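Local coordinates for arginyl-tRNA synthetase, putative (Plasmodium falciparum, PDB 5JLD), which probably catalyses the ATP-dependent attachment of L-arginine to tRNA(Arg), releasing AMP and diphosphate, as a class I aminoacyl-tRNA synthetase, at residues M7-K12 against F522-Y528; I14-Q19 against E31-V35; I102-L106 against G516-L520. All coordinates share one frame. Numbering follows the deposited sequence.

Interaction 1 (M7-K12 against F522-Y528)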
# COMPACT_ATOMS: atom_id res chain seq x y z
N MET A 7 12.11 -16.38 -0.62
CA MET A 7 12.72 -15.84 0.59
C MET A 7 12.00 -16.30 1.85
O MET A 7 10.77 -16.38 1.90
CB MET A 7 12.73 -14.30 0.56
CG MET A 7 13.44 -13.67 -0.64
SD MET A 7 13.56 -11.87 -0.49
CE MET A 7 14.77 -11.67 0.82
N GLU A 8 12.80 -16.59 2.86
CA GLU A 8 12.31 -16.94 4.18
C GLU A 8 11.87 -15.67 4.90
O GLU A 8 12.49 -14.61 4.74
CB GLU A 8 13.42 -17.65 4.97
CG GLU A 8 12.95 -18.65 5.99
CD GLU A 8 14.10 -19.45 6.61
OE1 GLU A 8 15.29 -19.12 6.39
OE2 GLU A 8 13.79 -20.42 7.33
N CYS A 9 10.81 -15.77 5.70
CA CYS A 9 10.44 -14.63 6.53
C CYS A 9 11.17 -14.74 7.87
O CYS A 9 10.77 -15.51 8.74
CB CYS A 9 8.92 -14.55 6.76
SG CYS A 9 8.44 -13.17 7.86
N ILE A 10 12.21 -13.94 8.04
CA ILE A 10 13.11 -14.10 9.19
C ILE A 10 12.45 -13.76 10.54
O ILE A 10 12.64 -14.49 11.52
CB ILE A 10 14.38 -13.25 9.00
CG1 ILE A 10 15.20 -13.80 7.83
CG2 ILE A 10 15.21 -13.23 10.28
CD1 ILE A 10 16.46 -13.00 7.52
N THR A 11 11.67 -12.68 10.60
CA THR A 11 10.97 -12.35 11.84
C THR A 11 10.14 -13.54 12.36
O THR A 11 10.10 -13.78 13.57
CB THR A 11 10.06 -11.10 11.68
OG1 THR A 11 10.86 -9.94 11.49
CG2 THR A 11 9.20 -10.90 12.90
N LYS A 12 9.50 -14.28 11.45
CA LYS A 12 8.62 -15.40 11.83
C LYS A 12 9.44 -16.60 12.22
O LYS A 12 9.07 -17.35 13.14
CB LYS A 12 7.67 -15.79 10.68
CG LYS A 12 6.36 -15.03 10.63
CD LYS A 12 5.41 -15.65 9.57
CE LYS A 12 4.65 -16.85 10.12
NZ LYS A 12 3.48 -16.41 10.93
N PHE A 522 13.46 -8.00 3.78
CA PHE A 522 12.40 -7.64 2.85
C PHE A 522 11.05 -8.35 3.17
O PHE A 522 10.04 -7.68 3.29
CB PHE A 522 12.86 -7.94 1.40
CG PHE A 522 12.02 -7.29 0.33
CD1 PHE A 522 11.67 -5.96 0.42
CD2 PHE A 522 11.62 -8.01 -0.79
CE1 PHE A 522 10.91 -5.35 -0.58
CE2 PHE A 522 10.87 -7.42 -1.79
CZ PHE A 522 10.51 -6.08 -1.69
N PRO A 523 11.05 -9.68 3.40
CA PRO A 523 9.76 -10.32 3.72
C PRO A 523 9.07 -9.79 4.98
O PRO A 523 7.82 -9.85 5.04
CB PRO A 523 10.15 -11.79 3.90
CG PRO A 523 11.38 -11.95 3.04
CD PRO A 523 12.13 -10.67 3.27
N ASP A 524 9.83 -9.29 5.95
CA ASP A 524 9.26 -8.73 7.17
C ASP A 524 8.32 -7.57 6.84
O ASP A 524 7.27 -7.37 7.48
CB ASP A 524 10.35 -8.25 8.15
CG ASP A 524 11.33 -9.35 8.57
OD1 ASP A 524 11.15 -10.55 8.26
OD2 ASP A 524 12.31 -9.01 9.24
N ILE A 525 8.71 -6.78 5.84
CA ILE A 525 7.93 -5.62 5.41
C ILE A 525 6.52 -6.06 4.97
O ILE A 525 5.51 -5.45 5.34
CB ILE A 525 8.61 -4.86 4.26
CG1 ILE A 525 10.03 -4.42 4.66
CG2 ILE A 525 7.77 -3.67 3.83
CD1 ILE A 525 10.03 -3.44 5.83
N PHE A 526 6.46 -7.14 4.20
CA PHE A 526 5.19 -7.63 3.69
C PHE A 526 4.39 -8.27 4.81
O PHE A 526 3.17 -8.05 4.93
CB PHE A 526 5.43 -8.61 2.55
CG PHE A 526 6.04 -7.95 1.35
CD1 PHE A 526 5.24 -7.34 0.40
CD2 PHE A 526 7.42 -7.88 1.21
CE1 PHE A 526 5.80 -6.70 -0.70
CE2 PHE A 526 7.99 -7.24 0.12
CZ PHE A 526 7.19 -6.65 -0.83
N TYR A 527 5.09 -9.02 5.66
CA TYR A 527 4.47 -9.59 6.85
C TYR A 527 3.72 -8.51 7.65
O TYR A 527 2.57 -8.72 8.07
CB TYR A 527 5.54 -10.27 7.72
CG TYR A 527 5.09 -10.65 9.10
CD1 TYR A 527 4.23 -11.73 9.30
CD2 TYR A 527 5.53 -9.94 10.22
CE1 TYR A 527 3.81 -12.09 10.59
CE2 TYR A 527 5.14 -10.31 11.51
CZ TYR A 527 4.28 -11.38 11.68
OH TYR A 527 3.87 -11.73 12.95
N TYR A 528 4.35 -7.36 7.86
CA TYR A 528 3.64 -6.34 8.63
C TYR A 528 2.60 -5.54 7.81
O TYR A 528 1.55 -5.14 8.34
CB TYR A 528 4.64 -5.42 9.31
CG TYR A 528 5.24 -6.04 10.56
CD1 TYR A 528 4.44 -6.32 11.67
CD2 TYR A 528 6.59 -6.36 10.63
CE1 TYR A 528 4.98 -6.88 12.82
CE2 TYR A 528 7.14 -6.93 11.78
CZ TYR A 528 6.32 -7.19 12.87
OH TYR A 528 6.85 -7.75 14.02
O HOH W 1 12.53 -11.61 6.60
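Met7 to Cys9 run extended before the chain turns into a helix at Ile10, with Cys9 at the N-cap position, and this start of a helix meets the first turns of helix 522-532. The backbones come closest at Cys9 and Pro523, whose CA atoms are 5.2 Å apart. The compact Pro523 ring permits this: its CG lies 3.7 Å from Met7 CB and 3.3 Å from Glu8 O. Flexible Met7 reaches further, bringing CE to 4.2 Å from Phe522 CB.

Asp524 supplies the polar core. Amides in a helix's first turn have no acceptor in their own helix, and this carboxylate provides one. Thr11 N donates to Asp524 OD1 (3.2 Å, nearly linear), while water 1 links Ile10 N to the same oxygen. Thr11 OG1 adds a weak hydrogen bond to Asp524 OD2 at 2.8 Å, and Tyr37 and Tyr45 also bond to OD2, so the buried charge is well satisfied. Beyond it, Cys9 SG stands 5.0 Å from the Tyr527 ring centroid in an oblique sulfur-aromatic contact, and the aliphatic part of Lys12 meets the same ring (CG to Tyr527 CE1, 3.9 Å).

The arrangement is one in which an acidic side chain from a helix some 510 residues further along the chain serves the amino end of another, here joining the N-terminal domain to the DALR anticodon-binding domain.

Interaction 2 (I14-Q19 against E31-V35)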
# COMPACT_ATOMS: atom_id res chain seq x y z
N ILE A 14 12.52 -16.53 13.58
CA ILE A 14 13.08 -16.23 14.90
C ILE A 14 11.99 -16.26 15.99
O ILE A 14 12.21 -16.80 17.10
CB ILE A 14 13.78 -14.88 14.90
CG1 ILE A 14 15.08 -14.96 14.08
CG2 ILE A 14 14.03 -14.43 16.31
CD1 ILE A 14 15.92 -13.66 14.08
N LYS A 15 10.82 -15.71 15.65
CA LYS A 15 9.68 -15.75 16.56
C LYS A 15 9.39 -17.19 16.95
O LYS A 15 9.19 -17.49 18.13
CB LYS A 15 8.42 -15.12 15.93
CG LYS A 15 7.26 -15.02 16.91
CD LYS A 15 5.94 -14.65 16.23
CE LYS A 15 4.75 -15.02 17.13
NZ LYS A 15 4.81 -16.45 17.60
N THR A 16 9.37 -18.08 15.96
CA THR A 16 9.15 -19.50 16.23
C THR A 16 10.26 -20.09 17.13
O THR A 16 9.96 -20.79 18.11
CB THR A 16 9.07 -20.31 14.93
OG1 THR A 16 7.92 -19.88 14.19
CG2 THR A 16 8.94 -21.81 15.24
N ILE A 17 11.52 -19.82 16.81
CA ILE A 17 12.61 -20.32 17.67
C ILE A 17 12.42 -19.91 19.16
O ILE A 17 12.49 -20.75 20.10
CB ILE A 17 13.97 -19.84 17.12
CG1 ILE A 17 14.26 -20.57 15.80
CG2 ILE A 17 15.12 -20.01 18.17
CD1 ILE A 17 15.40 -19.99 15.02
N PHE A 18 12.11 -18.64 19.38
CA PHE A 18 11.89 -18.17 20.75
C PHE A 18 10.64 -18.78 21.40
O PHE A 18 10.66 -19.14 22.58
CB PHE A 18 11.80 -16.65 20.80
CG PHE A 18 13.15 -15.99 20.84
CD1 PHE A 18 13.77 -15.74 22.06
CD2 PHE A 18 13.81 -15.65 19.66
CE1 PHE A 18 15.02 -15.14 22.10
CE2 PHE A 18 15.07 -15.06 19.70
CZ PHE A 18 15.67 -14.79 20.92
N GLN A 19 9.56 -18.90 20.62
CA GLN A 19 8.32 -19.51 21.09
C GLN A 19 8.58 -20.93 21.59
O GLN A 19 8.11 -21.32 22.67
CB GLN A 19 7.26 -19.54 19.96
CG GLN A 19 5.87 -19.99 20.42
CD GLN A 19 5.27 -19.04 21.44
OE1 GLN A 19 4.97 -17.89 21.13
NE2 GLN A 19 5.09 -19.52 22.67
N GLU A 31 2.07 -17.62 26.47
CA GLU A 31 2.95 -16.48 26.28
C GLU A 31 3.41 -16.46 24.82
O GLU A 31 4.28 -17.23 24.42
CB GLU A 31 4.15 -16.57 27.25
CG GLU A 31 5.23 -15.49 27.07
CD GLU A 31 4.82 -14.14 27.63
OE1 GLU A 31 4.00 -14.10 28.58
OE2 GLU A 31 5.29 -13.10 27.11
N ASP A 32 2.79 -15.59 24.03
CA ASP A 32 3.13 -15.51 22.62
C ASP A 32 4.40 -14.69 22.44
O ASP A 32 4.47 -13.54 22.89
CB ASP A 32 1.98 -14.90 21.82
CG ASP A 32 2.14 -15.10 20.32
OD1 ASP A 32 2.75 -14.23 19.66
OD2 ASP A 32 1.66 -16.12 19.80
N ALA A 33 5.40 -15.30 21.82
CA ALA A 33 6.69 -14.64 21.63
C ALA A 33 6.53 -13.46 20.70
O ALA A 33 5.86 -13.55 19.67
CB ALA A 33 7.72 -15.61 21.08
N ILE A 34 7.14 -12.34 21.06
CA ILE A 34 7.16 -11.19 20.18
C ILE A 34 8.61 -10.84 19.85
O ILE A 34 9.47 -10.78 20.72
CB ILE A 34 6.44 -9.97 20.78
CG1 ILE A 34 4.96 -10.31 21.01
CG2 ILE A 34 6.57 -8.78 19.86
CD1 ILE A 34 4.13 -9.14 21.52
N VAL A 35 8.85 -10.63 18.57
CA VAL A 35 10.17 -10.38 18.05
C VAL A 35 10.20 -9.02 17.35
O VAL A 35 9.32 -8.70 16.54
CB VAL A 35 10.60 -11.52 17.10
CG1 VAL A 35 11.79 -11.11 16.22
CG2 VAL A 35 10.91 -12.75 17.92
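A non-regular run of chain, Glu31 to Val35, lies along one flank of helix 10-25 and fits Ala33 and Val35 against the relief of the helix surface. The CA-to-CB bonds of Ala33 and Val35 point toward the helix, whereas that of Ile34 points away, so two bumps face inward. Ala33 fills the hollow between Lys15, Phe18 and Gln19: its CB is 4.2 Å from both Phe18 CB and Lys15 CG, and 3.6 Å from Gln19 OE1. A bulkier residue would hardly fit where the backbones approach so closely, the CA atoms of Gln19 and Ala33 being 5.2 Å apart. Val35 makes the other bump. Its CG2 lies 3.5 Å from Lys15 CA, 3.9 Å from Ile14 CG2 and 4.5 Å from Phe18 CD2; this one methyl sits on the helix between Lys15 CA and the side chains of Ile14 and Phe18. Phe18 and Ile14 continue inward onto strands 45-47 and 93-97.

On the outer side longer side chains reach over to the loop. Gln19 turns its amide to the loop backbone, with OE1 accepting from Ala33 N at 2.7 Å and NE2 donating to Glu31 O at 3.0 Å. Lys15 stretches along the loop until its CE is 3.1 Å from Ala33 O, and its NZ makes a long salt bridge (3.7 Å) to Asp32 OD1.

The Gln19 amide, donor and acceptor in one group, pairs with two backbone groups of the loop, and Asn49 takes Ile34 N and Asp32 O; the apolar bumps bury the inner face, and the loose ion pair stays near solvent.

Interaction 3 (I102-L106 against G516-L520)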
# COMPACT_ATOMS: atom_id res chain seq x y z
N ILE A 102 23.40 -15.61 6.33
CA ILE A 102 23.10 -14.49 5.44
C ILE A 102 23.58 -14.79 4.01
O ILE A 102 22.86 -14.55 3.04
CB ILE A 102 23.73 -13.19 5.96
CG1 ILE A 102 23.14 -12.84 7.33
CG2 ILE A 102 23.47 -12.06 4.99
CD1 ILE A 102 23.74 -11.58 7.95
N GLU A 103 24.79 -15.35 3.89
CA GLU A 103 25.35 -15.69 2.58
C GLU A 103 24.52 -16.73 1.84
O GLU A 103 24.18 -16.56 0.67
CB GLU A 103 26.79 -16.18 2.73
CG GLU A 103 27.79 -15.08 2.99
CD GLU A 103 29.16 -15.58 3.44
OE1 GLU A 103 29.34 -16.81 3.61
OE2 GLU A 103 30.05 -14.74 3.61
N THR A 104 24.20 -17.82 2.54
CA THR A 104 23.39 -18.90 1.98
C THR A 104 21.99 -18.39 1.58
O THR A 104 21.44 -18.75 0.50
CB THR A 104 23.24 -20.06 3.00
OG1 THR A 104 24.54 -20.54 3.39
CG2 THR A 104 22.45 -21.22 2.40
N SER A 105 21.43 -17.52 2.43
CA SER A 105 20.09 -17.01 2.16
C SER A 105 20.15 -16.15 0.89
O SER A 105 19.33 -16.29 -0.00
CB SER A 105 19.54 -16.21 3.35
OG SER A 105 19.43 -17.02 4.52
N LEU A 106 21.17 -15.30 0.80
CA LEU A 106 21.37 -14.47 -0.38
C LEU A 106 21.53 -15.31 -1.65
O LEU A 106 21.00 -14.96 -2.70
CB LEU A 106 22.59 -13.57 -0.20
CG LEU A 106 22.37 -12.37 0.73
CD1 LEU A 106 23.68 -11.68 1.04
CD2 LEU A 106 21.37 -11.38 0.13
N GLY A 516 23.60 -7.32 3.53
CA GLY A 516 22.98 -8.63 3.41
C GLY A 516 21.75 -8.76 4.28
O GLY A 516 20.66 -9.17 3.83
N LEU A 517 21.91 -8.36 5.54
CA LEU A 517 20.83 -8.40 6.51
C LEU A 517 19.63 -7.60 6.02
O LEU A 517 18.49 -8.11 5.95
CB LEU A 517 21.30 -7.84 7.86
CG LEU A 517 20.19 -7.62 8.89
CD1 LEU A 517 19.54 -8.95 9.23
CD2 LEU A 517 20.70 -6.93 10.17
N HIS A 518 19.89 -6.34 5.66
CA HIS A 518 18.80 -5.50 5.26
C HIS A 518 18.06 -6.11 4.07
O HIS A 518 16.83 -6.15 4.05
CB HIS A 518 19.29 -4.10 4.92
CG HIS A 518 18.17 -3.10 4.87
ND1 HIS A 518 17.52 -2.67 6.01
CD2 HIS A 518 17.55 -2.49 3.83
CE1 HIS A 518 16.57 -1.81 5.68
NE2 HIS A 518 16.56 -1.69 4.36
N ILE A 519 18.81 -6.63 3.10
CA ILE A 519 18.19 -7.31 1.97
C ILE A 519 17.30 -8.46 2.44
O ILE A 519 16.17 -8.60 1.97
CB ILE A 519 19.25 -7.84 1.02
CG1 ILE A 519 19.96 -6.67 0.33
CG2 ILE A 519 18.63 -8.78 0.01
CD1 ILE A 519 21.26 -7.07 -0.38
N LEU A 520 17.76 -9.24 3.41
CA LEU A 520 16.97 -10.39 3.84
C LEU A 520 15.79 -10.00 4.76
O LEU A 520 14.97 -10.85 5.10
CB LEU A 520 17.86 -11.42 4.55
CG LEU A 520 18.92 -12.06 3.66
CD1 LEU A 520 19.93 -12.83 4.52
CD2 LEU A 520 18.27 -12.97 2.60
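This is an apolar helix-helix contact between helix 99-108, which follows strand 93-97 of the N-terminal antiparallel sheet, and helix 510-520 of the DALR anticodon-binding domain. The two short segments cross at +50° with their axes 9.9 Å apart at closest approach. Gly516 marks the closest backbone approach, its CA 6.2 Å from that of Ile102. A CB here would come within 2.7 Å of Ile102 CG2, a clash, so the bare glycine backbone lets Ile102 CG2 settle 3.8 Å from Gly516 C and Leu106 CD1 3.9 Å from Gly516 CA.

One turn later Leu520 is the projecting side chain. Its CD1 meets Ile102 CG2 at 3.7 Å, and its CD2 approaches Ser105 CB at 3.6 Å and Leu106 CD2 at 4.3 Å. Small Ser105 accommodates the leucine and turns its hydroxyl back to Tyr101 O in its own helix. Leu106 also reaches Ile519, with CD2 to CG2 at 3.8 Å, and Ile519 continues onto helix 564-584.

With every touching residue buried and the one hydroxyl satisfied within its own helix, the union of these helices rests on complementary shape and the exclusion of water.

Overall arrangement
Interactions 1 and 3 join the N-terminal domain to the anticodon-binding domain, through the successive helices 510-520 and 522-532. Their centres are about 12 Å apart and they touch: Met7 CE lies 3.6 Å from Ile519 O, and Ile10 CD1 3.6 Å from Leu520 O. Interaction 2 is internal to the N-terminal domain but shares helix 10-25 with interaction 1. Those two centres are about 14 Å apart, with Tyr528 OH packing 3.7 Å from Val35 O. Interactions 2 and 3 stay about 8 Å apart at their nearest atoms. All three lie outside the Rossmann-like parallel sheet, the core of the class I catalytic domain, and concern the other domains and their junction.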